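Local coordinates for uncharacterized protein (PDB 4QAN) that is of unknown function but adopts a cystatin-like fold, as a divergent member of the NTF2-like superfamily, and can bind a magnesium ion, at residues 50-55 with 93-98; 99-104 with 172-177. All blocks are in the same frame, centred on the assembly; numbering follows the deposited sequence. Where two conformers were deposited one is given.

Contact 1: residues 50-55 with 93-98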
# COMPACT_ATOMS: atom_id res chain seq x y z
N CYS A 50 -5.19 12.55 -2.55
CA CYS A 50 -5.02 11.81 -1.30
C CYS A 50 -3.66 12.11 -0.68
O CYS A 50 -2.71 12.47 -1.37
CB CYS A 50 -5.15 10.30 -1.56
SG CYS A 50 -6.72 9.78 -2.31
N ALA A 51 -3.55 11.91 0.63
CA ALA A 51 -2.31 12.19 1.36
C ALA A 51 -1.38 10.97 1.38
O ALA A 51 -1.01 10.48 2.45
CB ALA A 51 -2.63 12.64 2.78
N ILE A 52 -0.97 10.50 0.20
CA ILE A 52 -0.16 9.30 0.10
C ILE A 52 1.27 9.52 0.65
O ILE A 52 1.70 8.80 1.56
CB ILE A 52 -0.13 8.72 -1.34
CG1 ILE A 52 -1.55 8.26 -1.73
CG2 ILE A 52 0.80 7.51 -1.40
CD1 ILE A 52 -1.75 8.00 -3.21
N ASP A 53 2.00 10.48 0.09
CA ASP A 53 3.39 10.73 0.51
C ASP A 53 3.46 11.37 1.90
O ASP A 53 4.35 11.08 2.68
CB ASP A 53 4.13 11.61 -0.49
CG ASP A 53 4.34 10.95 -1.83
OD1 ASP A 53 4.44 9.71 -1.90
OD2 ASP A 53 4.40 11.69 -2.84
N GLU A 54 2.51 12.24 2.21
CA GLU A 54 2.55 13.00 3.45
C GLU A 54 2.27 12.06 4.63
O GLU A 54 3.05 12.02 5.57
CB GLU A 54 1.56 14.18 3.42
CG GLU A 54 1.74 15.14 2.25
CD GLU A 54 0.97 14.74 0.99
OE1 GLU A 54 0.54 13.57 0.89
OE2 GLU A 54 0.80 15.61 0.10
N THR A 55 1.21 11.28 4.55
CA THR A 55 0.93 10.28 5.58
C THR A 55 2.08 9.28 5.68
O THR A 55 2.57 9.00 6.78
CB THR A 55 -0.38 9.52 5.30
OG1 THR A 55 -1.47 10.45 5.25
CG2 THR A 55 -0.66 8.47 6.36
N GLU A 93 0.91 0.10 -0.72
CA GLU A 93 -0.25 -0.36 0.03
C GLU A 93 -1.27 0.75 0.20
O GLU A 93 -2.45 0.52 0.06
CB GLU A 93 0.14 -0.93 1.38
CG GLU A 93 0.79 -2.30 1.29
CD GLU A 93 0.61 -3.09 2.56
OE1 GLU A 93 -0.54 -3.50 2.81
OE2 GLU A 93 1.59 -3.30 3.32
N MSE A 94 -0.81 1.96 0.49
CA MSE A 94 -1.72 3.08 0.70
C MSE A 94 -2.50 3.34 -0.55
O MSE A 94 -3.71 3.51 -0.50
CB MSE A 94 -0.94 4.31 1.12
CG MSE A 94 -0.48 4.18 2.58
SE MSE A 94 0.20 5.92 3.15
CE MSE A 94 -1.58 6.65 3.54
N THR A 95 -1.80 3.34 -1.68
CA THR A 95 -2.42 3.53 -2.99
C THR A 95 -3.54 2.50 -3.24
O THR A 95 -4.64 2.86 -3.62
CB THR A 95 -1.34 3.50 -4.11
OG1 THR A 95 -0.35 4.48 -3.83
CG2 THR A 95 -1.93 3.81 -5.47
N LYS A 96 -3.29 1.23 -2.94
CA LYS A 96 -4.35 0.22 -3.02
C LYS A 96 -5.55 0.56 -2.12
O LYS A 96 -6.70 0.47 -2.56
CB LYS A 96 -3.81 -1.16 -2.67
CG LYS A 96 -4.85 -2.27 -2.56
CD LYS A 96 -4.18 -3.46 -1.91
CE LYS A 96 -4.94 -4.75 -2.16
NZ LYS A 96 -6.17 -4.83 -1.33
N ALA A 97 -5.27 0.97 -0.89
CA ALA A 97 -6.34 1.27 0.07
C ALA A 97 -7.19 2.42 -0.45
O ALA A 97 -8.42 2.35 -0.36
CB ALA A 97 -5.77 1.60 1.45
N TYR A 98 -6.56 3.45 -1.02
CA TYR A 98 -7.30 4.57 -1.62
C TYR A 98 -8.13 4.18 -2.86
O TYR A 98 -9.24 4.69 -3.04
CB TYR A 98 -6.37 5.74 -1.97
CG TYR A 98 -5.96 6.57 -0.77
CD1 TYR A 98 -6.91 7.19 0.01
CD2 TYR A 98 -4.62 6.74 -0.43
CE1 TYR A 98 -6.55 7.96 1.10
CE2 TYR A 98 -4.24 7.51 0.66
CZ TYR A 98 -5.22 8.12 1.43
OH TYR A 98 -4.88 8.89 2.53
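In the N-terminal half of the chain, whose helix and curled antiparallel sheet are consistent with the cystatin-like (NTF2-like) fold, the start of the short helix 52-58 and the turn leading into it are buried against the long helix 87-108. Cys50 CB stands over the centre of one face of the Tyr98 ring in a CH-pi contact, 3.5 Å from the centroid and 5° off the normal. With SG anti to the carbonyl carbon (chi1 -58°), the sulfur is displaced from the centre toward the CG-CD1 bond, still over the face, with SG 3.5 Å from Tyr98 CD1 in a sulfur-aromatic contact. Ile52 runs past the ring in the opposite direction, CG1 3.7 Å from Tyr98 CD2, and its side chain crosses Thr95 at about a right angle, CD1 resting by the OG1 that bonds to the Ser91 carbonyl. The phenol hydroxyl is hydrogen-bonded to the carbonyl of His171 in strand 167-172. Ala51, the N-cap residue and centre of an inverse gamma turn, offers its O to both Thr55 N and Thr55 OG1, the latter donating in the carbonyl plane at 2.8 Å. Selenomethionine Met94 bends at chi3 (82°), bringing CE tightly against Thr55 CG2, at 3.5 Å.

Contact 2: residues 99-104 with 172-177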
# COMPACT_ATOMS: atom_id res chain seq x y z
N ILE A 99 -7.61 3.28 -3.68
CA ILE A 99 -8.34 2.79 -4.84
C ILE A 99 -9.62 2.12 -4.36
O ILE A 99 -10.68 2.32 -4.93
CB ILE A 99 -7.49 1.83 -5.72
CG1 ILE A 99 -6.38 2.64 -6.41
CG2 ILE A 99 -8.36 1.17 -6.79
CD1 ILE A 99 -5.25 1.83 -7.02
N GLU A 100 -9.51 1.34 -3.30
CA GLU A 100 -10.67 0.65 -2.76
C GLU A 100 -11.70 1.56 -2.15
O GLU A 100 -12.89 1.31 -2.29
CB GLU A 100 -10.22 -0.41 -1.79
CG GLU A 100 -9.60 -1.55 -2.54
CD GLU A 100 -8.86 -2.49 -1.66
OE1 GLU A 100 -8.52 -2.07 -0.53
OE2 GLU A 100 -8.62 -3.63 -2.11
N GLN A 101 -11.27 2.64 -1.49
CA GLN A 101 -12.21 3.66 -1.05
C GLN A 101 -12.91 4.24 -2.27
O GLN A 101 -14.13 4.33 -2.28
CB GLN A 101 -11.51 4.77 -0.28
CG GLN A 101 -10.93 4.30 1.04
CD GLN A 101 -10.83 5.40 2.06
OE1 GLN A 101 -10.57 6.56 1.73
NE2 GLN A 101 -11.06 5.04 3.32
N PHE A 102 -12.13 4.62 -3.28
CA PHE A 102 -12.69 5.21 -4.48
C PHE A 102 -13.72 4.26 -5.11
O PHE A 102 -14.83 4.67 -5.41
CB PHE A 102 -11.56 5.51 -5.47
CG PHE A 102 -12.02 6.19 -6.72
CD1 PHE A 102 -12.19 7.57 -6.75
CD2 PHE A 102 -12.26 5.46 -7.88
CE1 PHE A 102 -12.60 8.19 -7.91
CE2 PHE A 102 -12.67 6.07 -9.04
CZ PHE A 102 -12.83 7.45 -9.06
N GLU A 103 -13.33 3.01 -5.30
CA GLU A 103 -14.22 2.02 -5.94
C GLU A 103 -15.50 1.80 -5.13
O GLU A 103 -16.60 1.78 -5.68
CB GLU A 103 -13.49 0.70 -6.18
CG GLU A 103 -12.42 0.80 -7.26
CD GLU A 103 -11.57 -0.47 -7.39
OE1 GLU A 103 -11.60 -1.31 -6.48
OE2 GLU A 103 -10.86 -0.63 -8.40
N GLU A 104 -15.34 1.65 -3.81
CA GLU A 104 -16.49 1.46 -2.92
C GLU A 104 -17.52 2.60 -3.04
O GLU A 104 -18.70 2.34 -3.27
CB GLU A 104 -16.02 1.29 -1.48
CG GLU A 104 -17.15 1.01 -0.51
CD GLU A 104 -16.67 0.75 0.91
OE1 GLU A 104 -15.45 0.52 1.11
OE2 GLU A 104 -17.52 0.77 1.82
N SER A 172 -8.76 10.37 4.23
CA SER A 172 -9.71 9.29 4.03
C SER A 172 -11.01 9.78 3.43
O SER A 172 -11.46 10.88 3.74
CB SER A 172 -10.00 8.58 5.35
OG SER A 172 -10.75 7.40 5.15
N LEU A 173 -11.58 8.97 2.55
CA LEU A 173 -12.86 9.25 1.90
C LEU A 173 -14.02 8.73 2.74
O LEU A 173 -15.18 8.82 2.34
CB LEU A 173 -12.92 8.59 0.51
CG LEU A 173 -12.27 9.38 -0.63
CD1 LEU A 173 -10.75 9.30 -0.59
CD2 LEU A 173 -12.81 8.85 -1.95
N LYS A 174 -13.67 8.14 3.88
CA LYS A 174 -14.62 7.68 4.88
C LYS A 174 -14.13 8.13 6.26
O LYS A 174 -12.94 8.28 6.51
CB LYS A 174 -14.74 6.17 4.81
CG LYS A 174 -15.20 5.70 3.44
CD LYS A 174 -15.68 4.26 3.46
CE LYS A 174 -14.54 3.28 3.55
NZ LYS A 174 -15.04 1.94 3.97
N GLU A 175 -15.09 8.36 7.15
CA GLU A 175 -14.85 8.89 8.49
C GLU A 175 -13.70 8.18 9.20
O GLU A 175 -13.54 6.98 9.06
CB GLU A 175 -16.12 8.70 9.31
CG GLU A 175 -16.34 9.70 10.42
CD GLU A 175 -17.71 9.53 11.03
OE1 GLU A 175 -17.99 8.42 11.54
OE2 GLU A 175 -18.52 10.49 10.99
N GLY A 176 -12.90 8.93 9.96
CA GLY A 176 -11.81 8.36 10.74
C GLY A 176 -10.54 8.17 9.94
O GLY A 176 -10.27 8.89 8.97
N LEU A 177 -9.74 7.19 10.36
CA LEU A 177 -8.48 6.89 9.71
C LEU A 177 -8.70 5.98 8.52
O LEU A 177 -9.59 5.11 8.54
CB LEU A 177 -7.52 6.19 10.69
CG LEU A 177 -6.95 6.96 11.88
CD1 LEU A 177 -5.95 6.09 12.62
CD2 LEU A 177 -6.30 8.28 11.46
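Gln101 leaves its helix with CG anti to the carbonyl carbon (chi1 -66°) and runs on extended, so that its amide reaches the backbone just beyond strand 167-172. Ser172 has OG anti to its backbone N, which turns the hydroxyl toward that amide. The two ends of the amide then grip successive residues. Leu173 N donates to Gln101 OE1 at 2.7 Å, almost straight at 169° but from above the carbonyl plane, and Gln101 NE2 donates to Ser172 OG at 3.0 Å, with the hydroxyl lying in the amide plane. This double grip fixes the rotation of the buried carboxamide. In the cystatin-like fold, a long helix packs against a curled antiparallel sheet; here helix 87-108 is joined to the chain leaving a strand of that sheet. Ser172 OG in turn donates to Lys174 O, 2.7 Å away, on a lone pair in the carbonyl plane. Lys174 bends at chi3 (-74°) and crosses the extended Glu104 at about a right angle, forming a salt bridge in which NZ is 3.2 Å from Glu104 OE1 and meets it from above the carboxylate plane. The carbonyl of Ile183 also accepts from this ammonium. Beside the amide bond to Leu173 N, Leu173 CB lies 3.3 Å from Gln101 OE1.

In the fold
Both contacts use helix 87-108, in consecutive segments, and the contact centres lie about 10 Å apart. Its 93-98 part packs on the turn and helix start at 50-55 in contact 1, and its next part, 99-104, on the loop 172-177 in contact 2; along the chain the two are in series. Strand 167-172 connects them further: Ala51 of contact 1 is backbone-bonded to Ile170 of this strand, which ends at Ser172 of contact 2. Leu178 touches both Tyr98 and Gln101. The character changes from apolar and sulfur packing to amide and ionic bonding along the helix. Both lie away from the magnesium-binding Ser360.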